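PDB 3IHV: SusD homolog from Bacteroides thetaiotaomicron VPI-5482, which probably binds glycans at the bacterial outer membrane, as expected of a SusD-family protein that works with a partner transporter in nutrient uptake. Local coordinates for residues P151-Q156 against L525-N530; R133-N137 against L515-P519; N92-E96 against M141-Q145; A35-L41 against Q79-L84; G26-T30 against G87-A91. All blocks are in the same frame, centred on the assembly; numbering follows the deposited sequence. Where two conformers were deposited one is given.

Contact 1. Residues P151-Q156 against L525-N530; sequences PATYVQ and LCIQFN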
# COMPACT_ATOMS: atom_id res chain seq x y z
N PRO A 151 -10.70 14.31 -26.27
CA PRO A 151 -10.25 12.95 -25.93
C PRO A 151 -10.07 11.97 -27.10
O PRO A 151 -9.47 10.90 -26.89
CB PRO A 151 -11.30 12.45 -24.95
CG PRO A 151 -12.39 13.39 -25.02
CD PRO A 151 -12.02 14.63 -25.71
N ALA A 152 -10.50 12.35 -28.30
CA ALA A 152 -10.22 11.54 -29.48
C ALA A 152 -8.72 11.54 -29.76
O ALA A 152 -8.24 10.70 -30.53
CB ALA A 152 -11.03 12.02 -30.70
N THR A 153 -7.99 12.50 -29.18
CA THR A 153 -6.54 12.62 -29.35
C THR A 153 -5.72 11.77 -28.38
O THR A 153 -4.53 11.60 -28.59
CB THR A 153 -6.07 14.08 -29.20
OG1 THR A 153 -6.22 14.48 -27.82
CG2 THR A 153 -6.75 15.02 -30.26
N TYR A 154 -6.36 11.22 -27.35
CA TYR A 154 -5.67 10.43 -26.33
C TYR A 154 -5.31 9.03 -26.79
O TYR A 154 -6.12 8.33 -27.36
CB TYR A 154 -6.48 10.32 -25.05
CG TYR A 154 -6.72 11.62 -24.34
CD1 TYR A 154 -5.83 12.69 -24.47
CD2 TYR A 154 -7.80 11.76 -23.50
CE1 TYR A 154 -6.05 13.88 -23.78
CE2 TYR A 154 -8.02 12.94 -22.80
CZ TYR A 154 -7.16 13.98 -22.95
OH TYR A 154 -7.39 15.13 -22.26
N VAL A 155 -4.07 8.65 -26.53
CA VAL A 155 -3.61 7.33 -26.86
C VAL A 155 -2.89 6.74 -25.66
O VAL A 155 -2.24 7.47 -24.87
CB VAL A 155 -2.68 7.30 -28.08
CG1 VAL A 155 -3.42 7.76 -29.34
CG2 VAL A 155 -1.43 8.13 -27.85
N GLN A 156 -3.02 5.44 -25.52
CA GLN A 156 -2.35 4.71 -24.46
C GLN A 156 -0.89 4.53 -24.84
O GLN A 156 -0.60 4.25 -26.00
CB GLN A 156 -3.04 3.35 -24.31
CG GLN A 156 -4.40 3.48 -23.65
CD GLN A 156 -5.30 2.31 -23.98
OE1 GLN A 156 -5.59 2.05 -25.16
NE2 GLN A 156 -5.75 1.60 -22.95
N LEU A 525 -15.33 7.55 -24.23
CA LEU A 525 -14.94 8.90 -24.62
C LEU A 525 -13.67 8.98 -25.47
O LEU A 525 -13.46 9.98 -26.12
CB LEU A 525 -14.72 9.76 -23.39
CG LEU A 525 -15.97 10.13 -22.59
CD1 LEU A 525 -15.55 10.69 -21.24
CD2 LEU A 525 -16.82 11.10 -23.37
N CYS A 526 -12.85 7.93 -25.48
CA CYS A 526 -11.54 7.95 -26.14
C CYS A 526 -11.51 6.86 -27.21
O CYS A 526 -11.21 5.69 -26.93
CB CYS A 526 -10.47 7.72 -25.08
SG CYS A 526 -10.47 8.96 -23.76
N ILE A 527 -11.87 7.24 -28.42
CA ILE A 527 -12.04 6.33 -29.53
C ILE A 527 -10.78 5.53 -29.89
O ILE A 527 -10.92 4.48 -30.51
CB ILE A 527 -12.59 7.08 -30.76
CG1 ILE A 527 -13.26 6.13 -31.76
CG2 ILE A 527 -11.48 7.95 -31.39
CD1 ILE A 527 -14.11 6.87 -32.84
N GLN A 528 -9.59 5.98 -29.52
CA GLN A 528 -8.36 5.22 -29.85
C GLN A 528 -8.00 4.19 -28.77
O GLN A 528 -7.06 3.43 -28.95
CB GLN A 528 -7.16 6.14 -30.04
CG GLN A 528 -7.38 7.16 -31.17
CD GLN A 528 -6.08 7.82 -31.58
OE1 GLN A 528 -5.20 7.16 -32.12
NE2 GLN A 528 -5.96 9.13 -31.34
N PHE A 529 -8.70 4.18 -27.64
CA PHE A 529 -8.35 3.24 -26.56
C PHE A 529 -8.72 1.82 -26.90
O PHE A 529 -9.70 1.58 -27.60
CB PHE A 529 -9.12 3.57 -25.28
CG PHE A 529 -8.54 4.67 -24.45
CD1 PHE A 529 -7.54 5.52 -24.93
CD2 PHE A 529 -9.06 4.90 -23.16
CE1 PHE A 529 -7.06 6.53 -24.15
CE2 PHE A 529 -8.55 5.92 -22.37
CZ PHE A 529 -7.56 6.74 -22.89
N ASN A 530 -7.91 0.90 -26.37
CA ASN A 530 -8.17 -0.53 -26.38
C ASN A 530 -8.36 -0.94 -24.92
O ASN A 530 -7.63 -0.51 -24.02
CB ASN A 530 -6.98 -1.30 -26.96
CG ASN A 530 -6.89 -1.18 -28.47
OD1 ASN A 530 -7.91 -1.13 -29.19
ND2 ASN A 530 -5.65 -1.23 -28.98
O HOH W 1 -8.78 8.37 -27.99
O HOH W 2 -3.56 11.10 -30.96
O HOH W 3 -4.63 3.87 -27.34
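Gln156 OE1 takes two donors: the backbone N of Asn530 at 2.9 Å, in an almost straight bond (172°), and a water that also joins Gln156 N to Gln528 O. The other half of the same amide gives NE2 to Asn530 O at 3.0 Å, in the carbonyl plane. One flat side chain therefore pairs with both the N-H and the C=O of a single residue, which fixes the rotation of the amide; NE2 has a further acceptor in Asn137 O. The extended Gln156 chain passes over Phe529, with CG 3.9 Å above one face near the rim, while Cys526 CB lies over the centre of the opposite face. The type I beta turn from Cys526 to Phe529, which follows helix 520-525, brings Cys526 CB back over the ring. Facing the turn is a short 3-10 segment, 151-153. Its Ala152 O receives Gln528 NE2 at 2.9 Å, and the acceptor lies close to the plane of the Gln528 amide. A second water links Pro151 O and Tyr154 O to Gln528 N, bridging both chains. Cys526 SG sits at the edge of the Tyr154 ring, 3.9 Å from CD2, a sulfur-aromatic contact; Tyr154 OH itself bonds to Met146 O.

Contact 2. Residues R133-N137 against L515-P519; sequences RRFGN and LFPIP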
# COMPACT_ATOMS: atom_id res chain seq x y z
N ARG A 133 0.77 -0.01 -12.99
CA ARG A 133 0.74 -1.36 -12.47
C ARG A 133 -0.69 -1.88 -12.36
O ARG A 133 -0.92 -3.09 -12.50
CB ARG A 133 1.49 -1.50 -11.12
CG ARG A 133 0.78 -0.90 -9.91
CD ARG A 133 1.74 -0.90 -8.74
NE ARG A 133 1.14 -0.41 -7.53
CZ ARG A 133 1.51 -0.76 -6.31
NH1 ARG A 133 2.43 -1.68 -6.13
NH2 ARG A 133 0.91 -0.24 -5.27
N ARG A 134 -1.67 -1.01 -12.09
CA ARG A 134 -3.04 -1.44 -11.92
C ARG A 134 -3.86 -1.52 -13.20
O ARG A 134 -4.76 -2.37 -13.31
CB ARG A 134 -3.76 -0.57 -10.86
CG ARG A 134 -3.10 -0.67 -9.50
CD ARG A 134 -3.79 0.18 -8.43
NE ARG A 134 -3.19 -0.08 -7.15
CZ ARG A 134 -3.51 -1.08 -6.32
NH1 ARG A 134 -4.46 -1.98 -6.61
NH2 ARG A 134 -2.84 -1.20 -5.18
N PHE A 135 -3.57 -0.62 -14.15
CA PHE A 135 -4.30 -0.51 -15.39
C PHE A 135 -3.53 -0.93 -16.62
O PHE A 135 -4.12 -1.07 -17.68
CB PHE A 135 -4.85 0.90 -15.56
CG PHE A 135 -5.89 1.29 -14.53
CD1 PHE A 135 -7.24 0.96 -14.71
CD2 PHE A 135 -5.55 1.99 -13.38
CE1 PHE A 135 -8.23 1.33 -13.78
CE2 PHE A 135 -6.53 2.37 -12.46
CZ PHE A 135 -7.86 2.03 -12.66
N GLY A 136 -2.21 -1.01 -16.51
CA GLY A 136 -1.39 -1.55 -17.62
C GLY A 136 -1.11 -0.69 -18.82
O GLY A 136 0.03 -0.55 -19.23
N ASN A 137 -2.16 -0.14 -19.42
CA ASN A 137 -2.12 0.60 -20.67
C ASN A 137 -2.78 1.95 -20.47
O ASN A 137 -4.00 2.08 -20.61
CB ASN A 137 -2.86 -0.25 -21.68
CG ASN A 137 -2.18 -1.57 -21.87
OD1 ASN A 137 -1.10 -1.60 -22.46
ND2 ASN A 137 -2.73 -2.66 -21.30
N LEU A 515 -5.02 -7.24 -14.31
CA LEU A 515 -5.25 -5.80 -14.47
C LEU A 515 -6.67 -5.45 -14.15
O LEU A 515 -7.57 -6.30 -14.25
CB LEU A 515 -5.04 -5.38 -15.91
CG LEU A 515 -3.59 -5.47 -16.43
CD1 LEU A 515 -3.59 -5.26 -17.95
CD2 LEU A 515 -2.64 -4.46 -15.72
N PHE A 516 -6.88 -4.20 -13.78
CA PHE A 516 -8.22 -3.63 -13.74
C PHE A 516 -8.57 -3.20 -15.16
O PHE A 516 -7.66 -2.98 -15.99
CB PHE A 516 -8.31 -2.46 -12.76
CG PHE A 516 -8.68 -2.88 -11.32
CD1 PHE A 516 -8.29 -4.12 -10.81
CD2 PHE A 516 -9.33 -2.01 -10.48
CE1 PHE A 516 -8.60 -4.49 -9.49
CE2 PHE A 516 -9.61 -2.36 -9.15
CZ PHE A 516 -9.28 -3.61 -8.68
N PRO A 517 -9.85 -3.12 -15.48
CA PRO A 517 -10.22 -2.65 -16.79
C PRO A 517 -9.98 -1.16 -16.92
O PRO A 517 -9.99 -0.44 -15.92
CB PRO A 517 -11.74 -2.89 -16.84
CG PRO A 517 -12.18 -2.72 -15.36
CD PRO A 517 -11.02 -3.30 -14.59
N ILE A 518 -9.83 -0.69 -18.15
CA ILE A 518 -9.82 0.74 -18.41
C ILE A 518 -11.29 1.09 -18.15
O ILE A 518 -12.16 0.38 -18.62
CB ILE A 518 -9.48 1.03 -19.87
CG1 ILE A 518 -8.11 0.42 -20.23
CG2 ILE A 518 -9.54 2.54 -20.11
CD1 ILE A 518 -6.93 0.81 -19.35
N PRO A 519 -11.58 2.14 -17.36
CA PRO A 519 -13.00 2.41 -17.07
C PRO A 519 -13.85 2.57 -18.32
O PRO A 519 -13.44 3.21 -19.31
CB PRO A 519 -12.96 3.69 -16.24
CG PRO A 519 -11.59 3.74 -15.65
CD PRO A 519 -10.68 3.08 -16.67
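Phe135 meets the 515-519 chain because its CG stands anti to its own carbonyl carbon (chi1 -65°), which sends the ring toward that chain; CD1 and CE1 then meet Pro517 O in the ring plane, CE1 at 3.3 Å. Ile518 is bent at its second torsion (chi2 -55°), and this turns CD1 to Asn137 O, 3.4 Å away. Phe135 CE1 also touches Phe516 CB at 3.9 Å, and Pro519 CD lies slightly farther off. These contacts join the C-terminal end of helix 107-135 to the loop leading into helix 520-525, with Pro519 at the N-cap of that helix. Gly136 is the first residue to leave helical geometry, with positive phi, and Arg134 O at this helix end accepts Phe516 N at 2.8 Å (169°). Leu515 CD2 packs on the turn, 3.6 Å from Gly136 N; a side chain at Gly136 would run into Leu515 CD1. Replacing Phe135 by an alanine would probably leave a gap between Phe516 CB, Pro519 CD and Trp81, whose indole meets the phenyl ring edge-to-face. The polar ends nearby are held outside this pair of segments: Arg134 NE by Glu130 in a salt bridge, and Asn137 ND2 by Asn532.

Contact 3. Residues N92-E96 against M141-Q145; sequences NDFLE and MTSTQ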
# COMPACT_ATOMS: atom_id res chain seq x y z
N ASN A 92 1.51 18.33 -12.53
CA ASN A 92 1.85 19.05 -13.77
C ASN A 92 1.68 20.55 -13.60
O ASN A 92 2.54 21.36 -14.00
CB ASN A 92 0.95 18.59 -14.94
CG ASN A 92 1.28 17.18 -15.49
OD1 ASN A 92 2.35 16.64 -15.27
ND2 ASN A 92 0.35 16.63 -16.25
N ASP A 93 0.55 20.95 -13.02
CA ASP A 93 0.23 22.36 -12.84
C ASP A 93 1.29 23.05 -11.97
O ASP A 93 1.81 24.11 -12.32
CB ASP A 93 -1.14 22.45 -12.15
CG ASP A 93 -1.59 23.87 -11.93
OD1 ASP A 93 -1.78 24.61 -12.94
OD2 ASP A 93 -1.70 24.25 -10.73
N PHE A 94 1.60 22.43 -10.85
CA PHE A 94 2.63 22.94 -9.94
C PHE A 94 3.98 23.10 -10.64
O PHE A 94 4.63 24.14 -10.51
CB PHE A 94 2.78 22.02 -8.73
CG PHE A 94 3.88 22.44 -7.81
CD1 PHE A 94 3.64 23.42 -6.86
CD2 PHE A 94 5.13 21.91 -7.92
CE1 PHE A 94 4.65 23.87 -6.04
CE2 PHE A 94 6.18 22.37 -7.08
CZ PHE A 94 5.90 23.34 -6.14
N LEU A 95 4.39 22.07 -11.38
CA LEU A 95 5.67 22.07 -12.10
C LEU A 95 5.73 23.14 -13.20
O LEU A 95 6.72 23.88 -13.32
CB LEU A 95 5.98 20.68 -12.65
CG LEU A 95 6.21 19.63 -11.55
CD1 LEU A 95 6.12 18.20 -12.04
CD2 LEU A 95 7.59 19.89 -10.85
N GLU A 96 4.68 23.24 -13.99
CA GLU A 96 4.58 24.28 -15.02
C GLU A 96 4.69 25.66 -14.41
O GLU A 96 5.41 26.51 -14.91
CB GLU A 96 3.24 24.14 -15.76
CG GLU A 96 3.18 22.91 -16.65
CD GLU A 96 1.77 22.50 -17.04
OE1 GLU A 96 0.84 23.31 -16.91
OE2 GLU A 96 1.59 21.32 -17.41
N MSE A 141 -0.26 11.80 -19.66
CA MSE A 141 -0.89 13.12 -19.67
C MSE A 141 0.16 14.10 -19.17
O MSE A 141 0.21 14.42 -17.97
CB MSE A 141 -2.14 13.11 -18.78
CG MSE A 141 -3.08 14.21 -19.02
SE MSE A 141 -4.03 14.05 -20.73
CE MSE A 141 -5.14 12.57 -20.37
N THR A 142 0.98 14.58 -20.10
CA THR A 142 2.19 15.29 -19.71
C THR A 142 2.12 16.75 -19.41
O THR A 142 3.13 17.35 -19.01
CB THR A 142 3.28 15.03 -20.72
OG1 THR A 142 2.80 15.36 -22.02
CG2 THR A 142 3.68 13.55 -20.67
N SER A 143 0.95 17.33 -19.59
CA SER A 143 0.75 18.74 -19.27
C SER A 143 -0.69 18.99 -18.92
O SER A 143 -1.57 18.18 -19.23
CB SER A 143 1.17 19.62 -20.43
OG SER A 143 0.25 19.52 -21.50
N THR A 144 -0.94 20.11 -18.24
CA THR A 144 -2.29 20.54 -17.97
C THR A 144 -3.00 20.84 -19.29
O THR A 144 -4.19 20.56 -19.43
CB THR A 144 -2.34 21.80 -17.08
OG1 THR A 144 -1.60 22.86 -17.68
CG2 THR A 144 -1.79 21.48 -15.70
N GLN A 145 -2.29 21.38 -20.27
CA GLN A 145 -2.90 21.66 -21.59
C GLN A 145 -3.43 20.35 -22.21
O GLN A 145 -4.56 20.32 -22.71
CB GLN A 145 -1.90 22.34 -22.52
CG GLN A 145 -1.57 23.76 -22.15
CD GLN A 145 -0.58 23.97 -20.95
OE1 GLN A 145 0.01 23.01 -20.39
NE2 GLN A 145 -0.40 25.24 -20.59
O HOH W 4 -2.46 16.97 -16.66
O HOH W 5 2.59 13.99 -16.52
O HOH W 6 3.74 19.77 -17.81
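Glu96 and Thr144 form the tight part of the contact. Both carboxylate oxygens work through their syn lone pairs: OE1 accepts Thr144 OG1 at 2.6 Å, and OE2 accepts Thr144 N at 2.9 Å with a nearly straight N-H (165°). Because the two donors belong to one residue, the fork fixes the turn of the carboxylate. It also puts a negative group at the start of helix 144-147, which would probably interact favourably with the helix dipole. Ser143 is the N-cap there, its OG bonding to Met146 N. The first torsion of Thr144 (chi1 57°) aims CG2 at the helix opposite, 3.7 Å from Asp93 CB. Buried Asn92 adds another direct bond, from ND2 to Met141 O at 2.8 Å. Water bridges supplement these direct bonds: one links Asn92 ND2 to Ser143 O, and another joins OD1 to Met141 O. Even the tight part has a wet side, since Glu96 OE2 also takes a water that reaches Thr142 O; the more open flank lies at Thr142 and Gln145. In the fold, this face of helix 75-101 receives the chain after helix 107-135, whose Arg124 also bonds Asn92 OD1.

Contact 4. Residues A35-L41 against Q79-L84; sequences AMYGYYL and QTWAAL. With EDO (1,2-ethanediol), chain I.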
# COMPACT_ATOMS: atom_id res chain seq x y z
N ALA A 35 -10.97 7.53 -2.93
CA ALA A 35 -10.58 6.80 -4.13
C ALA A 35 -9.08 6.57 -4.28
O ALA A 35 -8.62 5.88 -5.19
CB ALA A 35 -11.13 7.53 -5.39
N MSE A 36 -8.30 7.21 -3.41
CA MSE A 36 -6.86 7.05 -3.30
C MSE A 36 -6.60 6.25 -2.01
O MSE A 36 -7.18 5.17 -1.86
CB MSE A 36 -6.16 8.42 -3.33
CG MSE A 36 -6.40 9.18 -4.61
SE MSE A 36 -5.36 8.51 -6.10
CE MSE A 36 -3.56 9.04 -5.50
N TYR A 37 -5.81 6.75 -1.06
CA TYR A 37 -5.42 5.91 0.08
C TYR A 37 -6.39 5.90 1.25
O TYR A 37 -6.17 5.17 2.22
CB TYR A 37 -3.95 6.22 0.49
CG TYR A 37 -3.02 5.98 -0.68
CD1 TYR A 37 -2.61 4.71 -0.98
CD2 TYR A 37 -2.62 7.03 -1.51
CE1 TYR A 37 -1.82 4.46 -2.10
CE2 TYR A 37 -1.80 6.78 -2.62
CZ TYR A 37 -1.43 5.52 -2.91
OH TYR A 37 -0.66 5.29 -4.03
N GLY A 38 -7.46 6.70 1.19
CA GLY A 38 -8.44 6.65 2.25
C GLY A 38 -9.17 5.30 2.27
O GLY A 38 -9.63 4.87 3.34
N TYR A 39 -9.23 4.63 1.11
CA TYR A 39 -9.99 3.37 0.98
C TYR A 39 -9.65 2.53 -0.22
O TYR A 39 -9.26 1.37 -0.07
CB TYR A 39 -11.49 3.72 1.02
CG TYR A 39 -12.48 2.59 0.88
CD1 TYR A 39 -12.23 1.34 1.41
CD2 TYR A 39 -13.73 2.84 0.36
CE1 TYR A 39 -13.18 0.31 1.30
CE2 TYR A 39 -14.69 1.82 0.26
CZ TYR A 39 -14.38 0.56 0.70
OH TYR A 39 -15.33 -0.42 0.60
N TYR A 40 -9.75 3.05 -1.45
CA TYR A 40 -9.59 2.13 -2.58
C TYR A 40 -8.17 1.60 -2.80
O TYR A 40 -7.96 0.39 -2.94
CB TYR A 40 -10.14 2.71 -3.90
CG TYR A 40 -11.58 3.20 -3.90
CD1 TYR A 40 -12.48 2.90 -2.90
CD2 TYR A 40 -12.06 3.90 -5.00
CE1 TYR A 40 -13.80 3.37 -2.96
CE2 TYR A 40 -13.32 4.39 -5.05
CZ TYR A 40 -14.20 4.12 -4.04
OH TYR A 40 -15.48 4.60 -4.09
N LEU A 41 -7.20 2.48 -2.88
CA LEU A 41 -5.82 2.06 -3.11
C LEU A 41 -5.14 1.47 -1.88
O LEU A 41 -4.09 0.83 -2.02
CB LEU A 41 -4.96 3.21 -3.63
CG LEU A 41 -5.27 3.71 -5.04
CD1 LEU A 41 -4.33 4.92 -5.37
CD2 LEU A 41 -5.15 2.61 -6.13
N GLN A 79 -13.46 6.00 -10.48
CA GLN A 79 -13.09 7.06 -9.54
C GLN A 79 -11.59 7.11 -9.24
O GLN A 79 -11.01 8.20 -9.10
CB GLN A 79 -13.88 6.88 -8.24
CG GLN A 79 -15.37 7.18 -8.41
CD GLN A 79 -16.21 6.81 -7.19
OE1 GLN A 79 -15.82 5.99 -6.37
NE2 GLN A 79 -17.40 7.41 -7.09
N THR A 80 -10.96 5.94 -9.13
CA THR A 80 -9.52 5.89 -8.88
C THR A 80 -8.75 6.36 -10.12
O THR A 80 -7.79 7.14 -10.00
CB THR A 80 -9.07 4.53 -8.40
OG1 THR A 80 -9.63 4.28 -7.11
CG2 THR A 80 -7.56 4.46 -8.31
N TRP A 81 -9.19 5.92 -11.30
CA TRP A 81 -8.57 6.37 -12.54
C TRP A 81 -8.60 7.90 -12.57
O TRP A 81 -7.57 8.54 -12.81
CB TRP A 81 -9.28 5.74 -13.74
CG TRP A 81 -8.93 6.22 -15.10
CD1 TRP A 81 -9.47 7.27 -15.78
CD2 TRP A 81 -8.05 5.56 -16.01
NE1 TRP A 81 -8.94 7.33 -17.06
CE2 TRP A 81 -8.07 6.28 -17.22
CE3 TRP A 81 -7.24 4.43 -15.91
CZ2 TRP A 81 -7.32 5.91 -18.31
CZ3 TRP A 81 -6.47 4.06 -17.02
CH2 TRP A 81 -6.54 4.79 -18.20
N ALA A 82 -9.77 8.48 -12.32
CA ALA A 82 -9.94 9.93 -12.31
C ALA A 82 -9.10 10.60 -11.23
O ALA A 82 -8.51 11.64 -11.47
CB ALA A 82 -11.45 10.30 -12.16
N ALA A 83 -9.04 10.03 -10.05
CA ALA A 83 -8.27 10.64 -8.96
C ALA A 83 -6.78 10.65 -9.26
O ALA A 83 -6.07 11.65 -8.99
CB ALA A 83 -8.55 9.92 -7.60
N LEU A 84 -6.25 9.57 -9.83
CA LEU A 84 -4.83 9.53 -10.19
C LEU A 84 -4.54 10.61 -11.20
O LEU A 84 -3.54 11.34 -11.08
CB LEU A 84 -4.45 8.13 -10.73
CG LEU A 84 -4.38 7.06 -9.62
CD1 LEU A 84 -4.46 5.56 -10.13
CD2 LEU A 84 -3.07 7.28 -8.75
C1 EDO I . -7.73 10.76 -19.42
O1 EDO I . -8.26 11.12 -18.16
C2 EDO I . -7.49 9.28 -19.46
O2 EDO I . -8.68 8.60 -19.90
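The Tyr40 ring and the Gln79 amide lie nearly coplanar, 11° apart, and meet at their edges. Tyr40 OH donates to Gln79 OE1 at 2.7 Å, nearly in line with the carbonyl. Thr80 OG1 is a second neighbour in the ring plane, 3.2 Å from Tyr40 CD2, and Tyr39 CE2 is also at the edge. Over one face, near the rim, stands Ala35 N; the ring of Phe45 meets Tyr40 as well, with the planes at about 30°. Thr80 OG1 donates to Ala35 O at 2.7 Å, on a lone pair in the carbonyl plane, so this hydroxyl fastens helix 75-101 to the irregular turn at 35-38. That turn is of the wider pi type, and Tyr39 follows as the N-cap of helix 40-44; the break lies between Met36 and Tyr40, which both touch helix 75-101. Consistent with the helical, TPR-related architecture of SusD-like proteins, two short helices pack here on the long one. The apolar half is carried by Met36, a selenomethionine bent at chi2 (-76°) and again at chi3, which brings SE to 3.7 Å from Leu84 CD2 while CG rests 3.8 Å from Ala83 CB. Leu41 crosses Thr80 at a slant, its CD2 3.7 Å from Thr80 CG2. Trp81 projects from the other side of its helix, where NE1 makes a weak hydrogen bond to O2 of an ethanediol, probably from the crystallisation liquor.

Contact 5. Residues G26-T30 against G87-A91; sequences GVYRT and GIYRA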
# COMPACT_ATOMS: atom_id res chain seq x y z
N GLY A 26 -1.35 20.82 -1.92
CA GLY A 26 -2.56 20.42 -2.64
C GLY A 26 -2.35 19.18 -3.52
O GLY A 26 -3.30 18.40 -3.78
N VAL A 27 -1.12 18.99 -4.02
CA VAL A 27 -0.81 17.78 -4.76
C VAL A 27 -0.84 16.59 -3.79
O VAL A 27 -1.44 15.54 -4.08
CB VAL A 27 0.58 17.86 -5.48
CG1 VAL A 27 0.77 16.61 -6.40
CG2 VAL A 27 0.70 19.17 -6.31
N TYR A 28 -0.17 16.74 -2.66
CA TYR A 28 -0.22 15.72 -1.63
C TYR A 28 -1.64 15.38 -1.17
O TYR A 28 -1.92 14.21 -0.90
CB TYR A 28 0.53 16.15 -0.40
CG TYR A 28 2.05 15.98 -0.48
CD1 TYR A 28 2.63 14.77 -0.18
CD2 TYR A 28 2.87 17.06 -0.80
CE1 TYR A 28 4.00 14.60 -0.21
CE2 TYR A 28 4.24 16.90 -0.86
CZ TYR A 28 4.81 15.67 -0.52
OH TYR A 28 6.17 15.45 -0.53
N ARG A 29 -2.50 16.38 -1.06
CA ARG A 29 -3.85 16.16 -0.53
C ARG A 29 -4.59 15.13 -1.38
O ARG A 29 -5.48 14.47 -0.88
CB ARG A 29 -4.58 17.50 -0.47
CG ARG A 29 -5.94 17.53 0.15
CD ARG A 29 -6.41 19.03 0.15
NE ARG A 29 -5.39 19.89 0.78
CZ ARG A 29 -4.82 20.99 0.26
NH1 ARG A 29 -5.22 21.55 -0.88
NH2 ARG A 29 -3.86 21.60 0.96
N THR A 30 -4.20 14.97 -2.65
CA THR A 30 -4.85 13.96 -3.51
C THR A 30 -4.86 12.59 -2.82
O THR A 30 -5.86 11.84 -2.86
CB THR A 30 -4.16 13.85 -4.88
OG1 THR A 30 -3.87 15.16 -5.38
CG2 THR A 30 -5.06 13.14 -5.88
N GLY A 87 -4.40 13.92 -9.56
CA GLY A 87 -3.10 14.06 -8.90
C GLY A 87 -2.05 14.50 -9.90
O GLY A 87 -1.27 15.43 -9.63
N ILE A 88 -2.03 13.83 -11.04
CA ILE A 88 -1.09 14.12 -12.14
C ILE A 88 -1.28 15.54 -12.65
O ILE A 88 -0.29 16.25 -12.86
CB ILE A 88 -1.20 13.05 -13.24
CG1 ILE A 88 -0.64 11.73 -12.70
CG2 ILE A 88 -0.46 13.45 -14.55
CD1 ILE A 88 -1.04 10.44 -13.46
N TYR A 89 -2.55 15.96 -12.82
CA TYR A 89 -2.85 17.31 -13.26
C TYR A 89 -2.27 18.32 -12.24
O TYR A 89 -1.63 19.30 -12.61
CB TYR A 89 -4.37 17.50 -13.37
CG TYR A 89 -4.72 18.92 -13.75
CD1 TYR A 89 -4.81 19.91 -12.80
CD2 TYR A 89 -4.92 19.26 -15.07
CE1 TYR A 89 -5.07 21.23 -13.16
CE2 TYR A 89 -5.22 20.57 -15.45
CZ TYR A 89 -5.29 21.54 -14.48
OH TYR A 89 -5.54 22.84 -14.86
N ARG A 90 -2.51 18.06 -10.97
CA ARG A 90 -2.02 18.97 -9.91
C ARG A 90 -0.50 19.03 -9.91
O ARG A 90 0.07 20.12 -9.81
CB ARG A 90 -2.55 18.55 -8.56
CG ARG A 90 -4.07 18.82 -8.42
CD ARG A 90 -4.61 18.10 -7.23
NE ARG A 90 -6.04 18.33 -7.07
CZ ARG A 90 -6.81 17.73 -6.17
NH1 ARG A 90 -6.32 16.82 -5.33
NH2 ARG A 90 -8.10 18.04 -6.11
N ALA A 91 0.14 17.88 -10.05
CA ALA A 91 1.60 17.86 -10.15
C ALA A 91 2.08 18.63 -11.36
O ALA A 91 3.00 19.47 -11.26
CB ALA A 91 2.11 16.41 -10.16
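Gly87, the first residue of 87-91 to meet 26-30, lets Thr30 come close: Thr30 CG2 lies 3.7 Å from Gly87 CA, and a side chain at Gly87 would be tight against that methyl. One turn later comes Arg90, whose extended chain, CG to NE, carries NH1 across to Thr30. On the way Arg90 CD passes 3.7 Å from Gly26 O. Arg90 NH1 donates to Thr30 OG1 at 3.0 Å (151°), with the hydroxyl oxygen close to the guanidinium plane, and Arg90 NE forms a salt bridge with Glu3. Arg90 O meets Val27 CG2 at 3.7 Å. Ala91 ends the walk, its CB 4.0 Å from Val27 CG1, the branch that lies opposite the backbone N of Val27 (chi1 -173°). Thr30 OG1 gives its own proton to Val27 O at 2.8 Å, and Thr30 N reaches the same carbonyl from the same face. With a valine in place of Thr30, Arg90 NH1 is likely to lose its acceptor here, and Val27 O one of its two donors. The chemistry is thus two hydrogen bonds in series, from Arg90 NH1 to Thr30 OG1 and from there to the carbonyl of Val27, in helix 17-29; the positive charge would probably polarise the hydroxyl between them.

How the contacts relate
Contacts 3, 4 and 5 are spaced along helix 75-101, where 79-84, 87-91 and 92-96 follow one another; contact 5 lies about 12 Å from contact 4 and about 11 Å from contact 3, centre to centre. Contact 4 is nested in the loop closed by contact 5. Contacts 1 and 2, about 15 Å apart between centres, each join this N-terminal helical region to the last residues of the chain, and their segments alternate in sequence. They touch through Gln156 and Ile518. Trp81 of helix 75-101 reaches Phe135 and Pro519 of contact 2 and Phe529 of contact 1, so the C-terminal segment packs against the N-terminal helices.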